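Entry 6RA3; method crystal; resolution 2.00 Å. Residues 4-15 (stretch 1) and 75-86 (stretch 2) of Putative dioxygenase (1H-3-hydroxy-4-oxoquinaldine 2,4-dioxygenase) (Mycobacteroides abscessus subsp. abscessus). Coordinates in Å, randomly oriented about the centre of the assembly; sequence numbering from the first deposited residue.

Stretch 1, residues 4-15: TKTVNGVQIAFD
Stretch 2, residues 75-86: AADTIGLLDALE

A β-hairpin packed against a helix illustrates a general principle: alternate strand residues supply a face of side chains, and the helix answers with residues spaced three or four apart. In this putative dioxygenase, strands 4-7 and 10-15 are joined by a type I' turn from Val 7 to Val 10, with Asn 8 (phi/psi 52/40) and Gly 9 (66/6) at its corners. The antiparallel pairing is regular: Val 7 N to Val 10 O is 2.8 Å, Val 10 N to Val 7 O 3.0 Å, Lys 5 N to Ile 12 O 3.1 Å and Ile 12 N to Lys 5 O 2.8 Å. Helix 75-84, already under way at Ala 75, lies across this sheet, its axis 8.5 Å from that of strand 4-7 at 117° and 9.9 Å from that of strand 10-15 at 64°. The helix ends before Leu 85 (-86/11). The contact buries 543 Å².

The register is marked by Val 7 and Asp 77, whose CA atoms are 5.8 Å apart, and Val 7 (t) places CG1 3.6 Å from Gly 80 CA and 3.5 Å from Asp 77 O. Glycine permits this approach: an ideal CB on Gly 80 would sit 2.5 Å from Val 7 CG1, a clash.

Polar contacts gather at the turn. Asn 8, with chi1 m and chi2 -41°, directs ND2 to Asp 77 OD2 in a nearly linear hydrogen bond of 2.9 Å (175°). Asn 8 ND2 also makes a weak hydrogen bond, 3.1 Å and 146°, to Ala 76 O. The CA-to-CB bond of Asp 77 (m, chi2 165°) points sideways to the hairpin, but the end of the side chain comes nearer; Asp 77 OD1 lies 3.6 Å from Ile 12 CD1.

Apolar packing centres on Leu 81 (t, p), whose CA-to-CB bond is also sideways to the hairpin while its end comes nearer. Leu 81 CD1 is 3.9 Å from Val 7 CG2 and 3.8 Å from Phe 14 CD1, while Leu 81 CD2 is 4.0 Å from CG2 of Ile 12 (m, m). Leu 81 therefore bridges both strands. Phe 14 (p, chi2 -84°) also meets Leu 85 (m, t): Phe 14 CE2 is 3.8 Å from Leu 85 CD2, and both leucines approach the ring obliquely.

Lys 5 (m, t, t, m) contributes its aliphatic portion: Lys 5 CD lies 3.9 Å from Leu 81 CD1 and 4.0 Å from Ala 84 CB, and Lys 5 CE 3.9 Å from Leu 85 CD2. Its NZ is hydrogen-bonded elsewhere in the structure.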

ATOM      1  N   THR A   4      -5.660   3.437  -7.923  1.00 24.75           N
ATOM      2  CA  THR A   4      -6.033   2.792  -9.162  1.00 22.76           C
ATOM      3  C   THR A   4      -7.275   3.427  -9.736  1.00 24.82           C
ATOM      4  O   THR A   4      -8.143   3.921  -9.008  1.00 22.07           O
ATOM      5  CB  THR A   4      -6.343   1.301  -8.970  1.00 25.61           C
ATOM      6  OG1 THR A   4      -7.464   1.159  -8.081  1.00 25.85           O
ATOM      7  CG2 THR A   4      -5.153   0.587  -8.439  1.00 26.11           C
ATOM      8  N   LYS A   5      -7.381   3.331 -11.056  1.00 25.54           N
ATOM      9  CA  LYS A   5      -8.626   3.552 -11.757  1.00 22.38           C
ATOM     10  C   LYS A   5      -8.806   2.438 -12.781  1.00 24.86           C
ATOM     11  O   LYS A   5      -7.833   1.890 -13.308  1.00 26.21           O
ATOM     12  CB  LYS A   5      -8.698   4.893 -12.541  1.00 24.09           C
ATOM     13  CG  LYS A   5      -8.965   6.119 -11.753  1.00 33.08           C
ATOM     14  CD  LYS A   5      -8.842   7.375 -12.628  1.00 33.97           C
ATOM     15  CE  LYS A   5      -9.189   8.642 -11.826  1.00 39.68           C
ATOM     16  NZ  LYS A   5     -10.654   8.709 -11.505  1.00 37.44           N
ATOM     17  N   THR A   6     -10.064   2.123 -13.037  1.00 24.38           N
ATOM     18  CA  THR A   6     -10.463   1.329 -14.193  1.00 33.30           C
ATOM     19  C   THR A   6     -10.420   2.209 -15.445  1.00 29.35           C
ATOM     20  O   THR A   6     -11.165   3.188 -15.538  1.00 23.64           O
ATOM     21  CB  THR A   6     -11.867   0.774 -13.967  1.00 25.22           C
ATOM     22  OG1 THR A   6     -11.849  -0.055 -12.796  1.00 25.61           O
ATOM     23  CG2 THR A   6     -12.346  -0.053 -15.175  1.00 31.07           C
ATOM     24  N   VAL A   7      -9.542   1.873 -16.387  1.00 25.23           N
ATOM     25  CA  VAL A   7      -9.471   2.536 -17.700  1.00 31.78           C
ATOM     26  C   VAL A   7      -9.543   1.467 -18.787  1.00 27.86           C
ATOM     27  O   VAL A   7      -8.790   0.493 -18.739  1.00 29.37           O
ATOM     28  CB  VAL A   7      -8.168   3.332 -17.879  1.00 28.57           C
ATOM     29  CG1 VAL A   7      -8.231   4.181 -19.154  1.00 33.98           C
ATOM     30  CG2 VAL A   7      -7.869   4.180 -16.669  1.00 26.63           C
ATOM     31  N   ASN A   8     -10.417   1.667 -19.774  1.00 27.16           N
ATOM     32  CA  ASN A   8     -10.623   0.666 -20.821  1.00 36.41           C
ATOM     33  C   ASN A   8     -10.904  -0.688 -20.172  1.00 29.28           C
ATOM     34  O   ASN A   8     -10.418  -1.733 -20.620  1.00 29.39           O
ATOM     35  CB  ASN A   8      -9.423   0.567 -21.781  1.00 31.16           C
ATOM     36  CG  ASN A   8      -9.068   1.913 -22.488  1.00 31.52           C
ATOM     37  OD1 ASN A   8      -9.936   2.664 -22.923  1.00 27.31           O
ATOM     38  ND2 ASN A   8      -7.777   2.192 -22.588  1.00 29.30           N
ATOM     39  N   GLY A   9     -11.695  -0.656 -19.099  1.00 30.00           N
ATOM     40  CA  GLY A   9     -12.130  -1.852 -18.394  1.00 30.91           C
ATOM     41  C   GLY A   9     -11.050  -2.646 -17.688  1.00 24.66           C
ATOM     42  O   GLY A   9     -11.334  -3.763 -17.226  1.00 26.75           O
ATOM     43  N   VAL A  10      -9.813  -2.142 -17.641  1.00 24.96           N
ATOM     44  CA  VAL A  10      -8.725  -2.777 -16.908  1.00 17.50           C
ATOM     45  C   VAL A  10      -8.240  -1.850 -15.787  1.00 25.61           C
ATOM     46  O   VAL A  10      -8.526  -0.651 -15.764  1.00 26.87           O
ATOM     47  CB  VAL A  10      -7.546  -3.208 -17.809  1.00 27.86           C
ATOM     48  CG1 VAL A  10      -8.047  -4.050 -18.939  1.00 25.72           C
ATOM     49  CG2 VAL A  10      -6.716  -1.995 -18.350  1.00 30.61           C
ATOM     50  N   GLN A  11      -7.486  -2.429 -14.857  1.00 26.12           N
ATOM     51  CA  GLN A  11      -7.043  -1.719 -13.658  1.00 26.54           C
ATOM     52  C   GLN A  11      -5.663  -1.117 -13.877  1.00 21.76           C
ATOM     53  O   GLN A  11      -4.678  -1.843 -14.069  1.00 23.09           O
ATOM     54  CB  GLN A  11      -7.008  -2.620 -12.422  1.00 29.74           C
ATOM     55  CG  GLN A  11      -6.720  -1.775 -11.152  1.00 34.82           C
ATOM     56  CD  GLN A  11      -7.047  -2.455  -9.859  1.00 34.85           C
ATOM     57  OE1 GLN A  11      -8.131  -2.293  -9.294  1.00 38.41           O
ATOM     58  NE2 GLN A  11      -6.094  -3.182  -9.354  1.00 22.99           N
ATOM     59  N   ILE A  12      -5.593   0.211 -13.805  1.00 21.54           N
ATOM     60  CA  ILE A  12      -4.364   0.980 -14.012  1.00 25.18           C
ATOM     61  C   ILE A  12      -3.953   1.591 -12.679  1.00 24.73           C
ATOM     62  O   ILE A  12      -4.622   2.501 -12.185  1.00 22.45           O
ATOM     63  CB  ILE A  12      -4.568   2.085 -15.070  1.00 23.87           C
ATOM     64  CG1 ILE A  12      -5.095   1.474 -16.373  1.00 30.34           C
ATOM     65  CG2 ILE A  12      -3.274   2.891 -15.283  1.00 25.42           C
ATOM     66  CD1 ILE A  12      -4.129   0.427 -17.010  1.00 27.77           C
ATOM     67  N   ALA A  13      -2.837   1.142 -12.135  1.00 20.37           N
ATOM     68  CA  ALA A  13      -2.268   1.738 -10.946  1.00 26.22           C
ATOM     69  C   ALA A  13      -1.440   2.962 -11.301  1.00 29.02           C
ATOM     70  O   ALA A  13      -0.793   3.025 -12.351  1.00 25.72           O
ATOM     71  CB  ALA A  13      -1.380   0.757 -10.219  1.00 27.05           C
ATOM     72  N   PHE A  14      -1.429   3.918 -10.389  1.00 25.71           N
ATOM     73  CA  PHE A  14      -0.729   5.182 -10.611  1.00 25.66           C
ATOM     74  C   PHE A  14      -0.548   5.905  -9.279  1.00 32.17           C
ATOM     75  O   PHE A  14      -1.100   5.509  -8.243  1.00 22.85           O
ATOM     76  CB  PHE A  14      -1.503   6.028 -11.611  1.00 25.55           C
ATOM     77  CG  PHE A  14      -2.792   6.586 -11.079  1.00 25.57           C
ATOM     78  CD1 PHE A  14      -3.944   5.825 -11.092  1.00 27.16           C
ATOM     79  CD2 PHE A  14      -2.848   7.882 -10.558  1.00 26.71           C
ATOM     80  CE1 PHE A  14      -5.135   6.318 -10.578  1.00 30.59           C
ATOM     81  CE2 PHE A  14      -4.035   8.384 -10.049  1.00 24.36           C
ATOM     82  CZ  PHE A  14      -5.189   7.609 -10.085  1.00 24.74           C
ATOM     83  N   ASP A  15       0.271   6.951  -9.308  1.00 25.28           N
ATOM     84  CA  ASP A  15       0.191   7.995  -8.292  1.00 28.33           C
ATOM     85  C   ASP A  15       0.418   9.353  -8.946  1.00 32.34           C
ATOM     86  O   ASP A  15       0.927   9.467 -10.065  1.00 30.91           O
ATOM     87  CB  ASP A  15       1.134   7.725  -7.113  1.00 28.72           C
ATOM     88  CG  ASP A  15       2.601   7.933  -7.429  1.00 37.39           C
ATOM     89  OD1 ASP A  15       3.392   7.854  -6.461  1.00 34.26           O
ATOM     90  OD2 ASP A  15       2.969   8.184  -8.603  1.00 40.46           O
ATOM     91  N   ALA A  75      -0.874   2.588 -24.654  1.00 34.28           N
ATOM     92  CA  ALA A  75      -1.148   3.970 -25.013  1.00 37.61           C
ATOM     93  C   ALA A  75      -2.605   4.356 -24.796  1.00 39.63           C
ATOM     94  O   ALA A  75      -2.897   5.470 -24.341  1.00 35.38           O
ATOM     95  CB  ALA A  75      -0.775   4.195 -26.477  1.00 42.49           C
ATOM     96  N   ALA A  76      -3.535   3.466 -25.128  1.00 33.30           N
ATOM     97  CA  ALA A  76      -4.935   3.775 -24.907  1.00 37.42           C
ATOM     98  C   ALA A  76      -5.220   3.901 -23.417  1.00 38.24           C
ATOM     99  O   ALA A  76      -6.048   4.720 -23.021  1.00 27.95           O
ATOM    100  CB  ALA A  76      -5.834   2.702 -25.531  1.00 48.68           C
ATOM    101  N   ASP A  77      -4.553   3.076 -22.587  1.00 33.62           N
ATOM    102  CA  ASP A  77      -4.782   3.093 -21.136  1.00 36.30           C
ATOM    103  C   ASP A  77      -4.198   4.355 -20.504  1.00 39.25           C
ATOM    104  O   ASP A  77      -4.826   4.981 -19.641  1.00 29.15           O
ATOM    105  CB  ASP A  77      -4.130   1.895 -20.426  1.00 35.10           C
ATOM    106  CG  ASP A  77      -4.706   0.538 -20.814  1.00 30.37           C
ATOM    107  OD1 ASP A  77      -4.021  -0.459 -20.488  1.00 32.85           O
ATOM    108  OD2 ASP A  77      -5.800   0.463 -21.402  1.00 31.24           O
ATOM    109  N   THR A  78      -2.952   4.685 -20.867  1.00 30.32           N
ATOM    110  CA  THR A  78      -2.273   5.834 -20.292  1.00 35.04           C
ATOM    111  C   THR A  78      -2.999   7.109 -20.660  1.00 34.72           C
ATOM    112  O   THR A  78      -3.205   7.981 -19.808  1.00 35.69           O
ATOM    113  CB  THR A  78      -0.824   5.871 -20.773  1.00 33.28           C
ATOM    114  OG1 THR A  78      -0.131   4.708 -20.308  1.00 29.19           O
ATOM    115  CG2 THR A  78      -0.086   7.142 -20.270  1.00 37.71           C
ATOM    116  N   ILE A  79      -3.431   7.217 -21.919  1.00 32.35           N
ATOM    117  CA  ILE A  79      -4.197   8.379 -22.352  1.00 33.30           C
ATOM    118  C   ILE A  79      -5.534   8.439 -21.633  1.00 33.74           C
ATOM    119  O   ILE A  79      -6.010   9.522 -21.265  1.00 31.81           O
ATOM    120  CB  ILE A  79      -4.387   8.360 -23.882  1.00 35.75           C
ATOM    121  CG1 ILE A  79      -3.039   8.514 -24.589  1.00 33.12           C
ATOM    122  CG2 ILE A  79      -5.378   9.454 -24.303  1.00 41.95           C
ATOM    123  CD1 ILE A  79      -3.102   8.351 -26.097  1.00 42.02           C
ATOM    124  N   GLY A  80      -6.195   7.296 -21.469  1.00 34.13           N
ATOM    125  CA  GLY A  80      -7.488   7.315 -20.807  1.00 36.30           C
ATOM    126  C   GLY A  80      -7.365   7.749 -19.358  1.00 27.88           C
ATOM    127  O   GLY A  80      -8.233   8.457 -18.832  1.00 32.76           O
ATOM    128  N   LEU A  81      -6.279   7.334 -18.702  1.00 25.53           N
ATOM    129  CA  LEU A  81      -6.019   7.745 -17.325  1.00 27.71           C
ATOM    130  C   LEU A  81      -5.794   9.253 -17.238  1.00 34.88           C
ATOM    131  O   LEU A  81      -6.326   9.920 -16.347  1.00 26.59           O
ATOM    132  CB  LEU A  81      -4.800   7.008 -16.780  1.00 23.21           C
ATOM    133  CG  LEU A  81      -4.520   7.230 -15.294  1.00 28.61           C
ATOM    134  CD1 LEU A  81      -5.497   6.400 -14.459  1.00 36.56           C
ATOM    135  CD2 LEU A  81      -3.110   6.896 -14.971  1.00 26.15           C
ATOM    136  N   LEU A  82      -5.020   9.810 -18.164  1.00 27.27           N
ATOM    137  CA  LEU A  82      -4.704  11.239 -18.097  1.00 34.61           C
ATOM    138  C   LEU A  82      -5.945  12.113 -18.328  1.00 34.99           C
ATOM    139  O   LEU A  82      -6.138  13.129 -17.633  1.00 33.64           O
ATOM    140  CB  LEU A  82      -3.585  11.546 -19.089  1.00 36.79           C
ATOM    141  CG  LEU A  82      -2.302  10.796 -18.730  1.00 23.70           C
ATOM    142  CD1 LEU A  82      -1.192  10.826 -19.833  1.00 30.24           C
ATOM    143  CD2 LEU A  82      -1.671  11.304 -17.431  1.00 33.41           C
ATOM    144  N   ASP A  83      -6.796  11.739 -19.290  1.00 28.89           N
ATOM    145  CA  ASP A  83      -8.089  12.392 -19.462  1.00 35.45           C
ATOM    146  C   ASP A  83      -8.924  12.326 -18.187  1.00 37.77           C
ATOM    147  O   ASP A  83      -9.580  13.302 -17.826  1.00 36.08           O
ATOM    148  CB  ASP A  83      -8.854  11.752 -20.615  1.00 34.66           C
ATOM    149  CG  ASP A  83      -8.194  11.988 -21.978  1.00 46.14           C
ATOM    150  OD1 ASP A  83      -7.192  12.735 -22.056  1.00 41.22           O
ATOM    151  OD2 ASP A  83      -8.678  11.395 -22.971  1.00 45.38           O
ATOM    152  N   ALA A  84      -8.923  11.175 -17.499  1.00 36.71           N
ATOM    153  CA  ALA A  84      -9.678  11.052 -16.260  1.00 37.92           C
ATOM    154  C   ALA A  84      -9.089  11.939 -15.162  1.00 33.28           C
ATOM    155  O   ALA A  84      -9.831  12.499 -14.344  1.00 36.10           O
ATOM    156  CB  ALA A  84      -9.720   9.590 -15.804  1.00 34.57           C
ATOM    157  N   LEU A  85      -7.767  12.082 -15.127  1.00 31.82           N
ATOM    158  CA  LEU A  85      -7.098  12.927 -14.136  1.00 36.45           C
ATOM    159  C   LEU A  85      -7.010  14.395 -14.555  1.00 42.09           C
ATOM    160  O   LEU A  85      -6.315  15.176 -13.886  1.00 33.12           O
ATOM    161  CB  LEU A  85      -5.703  12.404 -13.859  1.00 30.12           C
ATOM    162  CG  LEU A  85      -5.604  11.000 -13.248  1.00 37.65           C
ATOM    163  CD1 LEU A  85      -4.172  10.499 -13.284  1.00 30.69           C
ATOM    164  CD2 LEU A  85      -6.124  11.002 -11.821  1.00 37.84           C
ATOM    165  N   GLU A  86      -7.723  14.764 -15.618  1.00 39.46           N
ATOM    166  CA  GLU A  86      -7.686  16.082 -16.258  1.00 42.89           C
ATOM    167  C   GLU A  86      -6.267  16.629 -16.371  1.00 44.82           C
ATOM    168  O   GLU A  86      -5.968  17.776 -16.010  1.00 43.11           O
ATOM    169  CB  GLU A  86      -8.580  17.060 -15.521  1.00 45.53           C
ATOM    170  CG  GLU A  86      -9.995  16.598 -15.418  1.00 53.72           C
ATOM    171  CD  GLU A  86     -10.806  17.498 -14.508  1.00 66.49           C
ATOM    172  OE1 GLU A  86     -11.024  18.687 -14.878  1.00 58.03           O
ATOM    173  OE2 GLU A  86     -11.199  17.005 -13.416  1.00 62.13           O
TER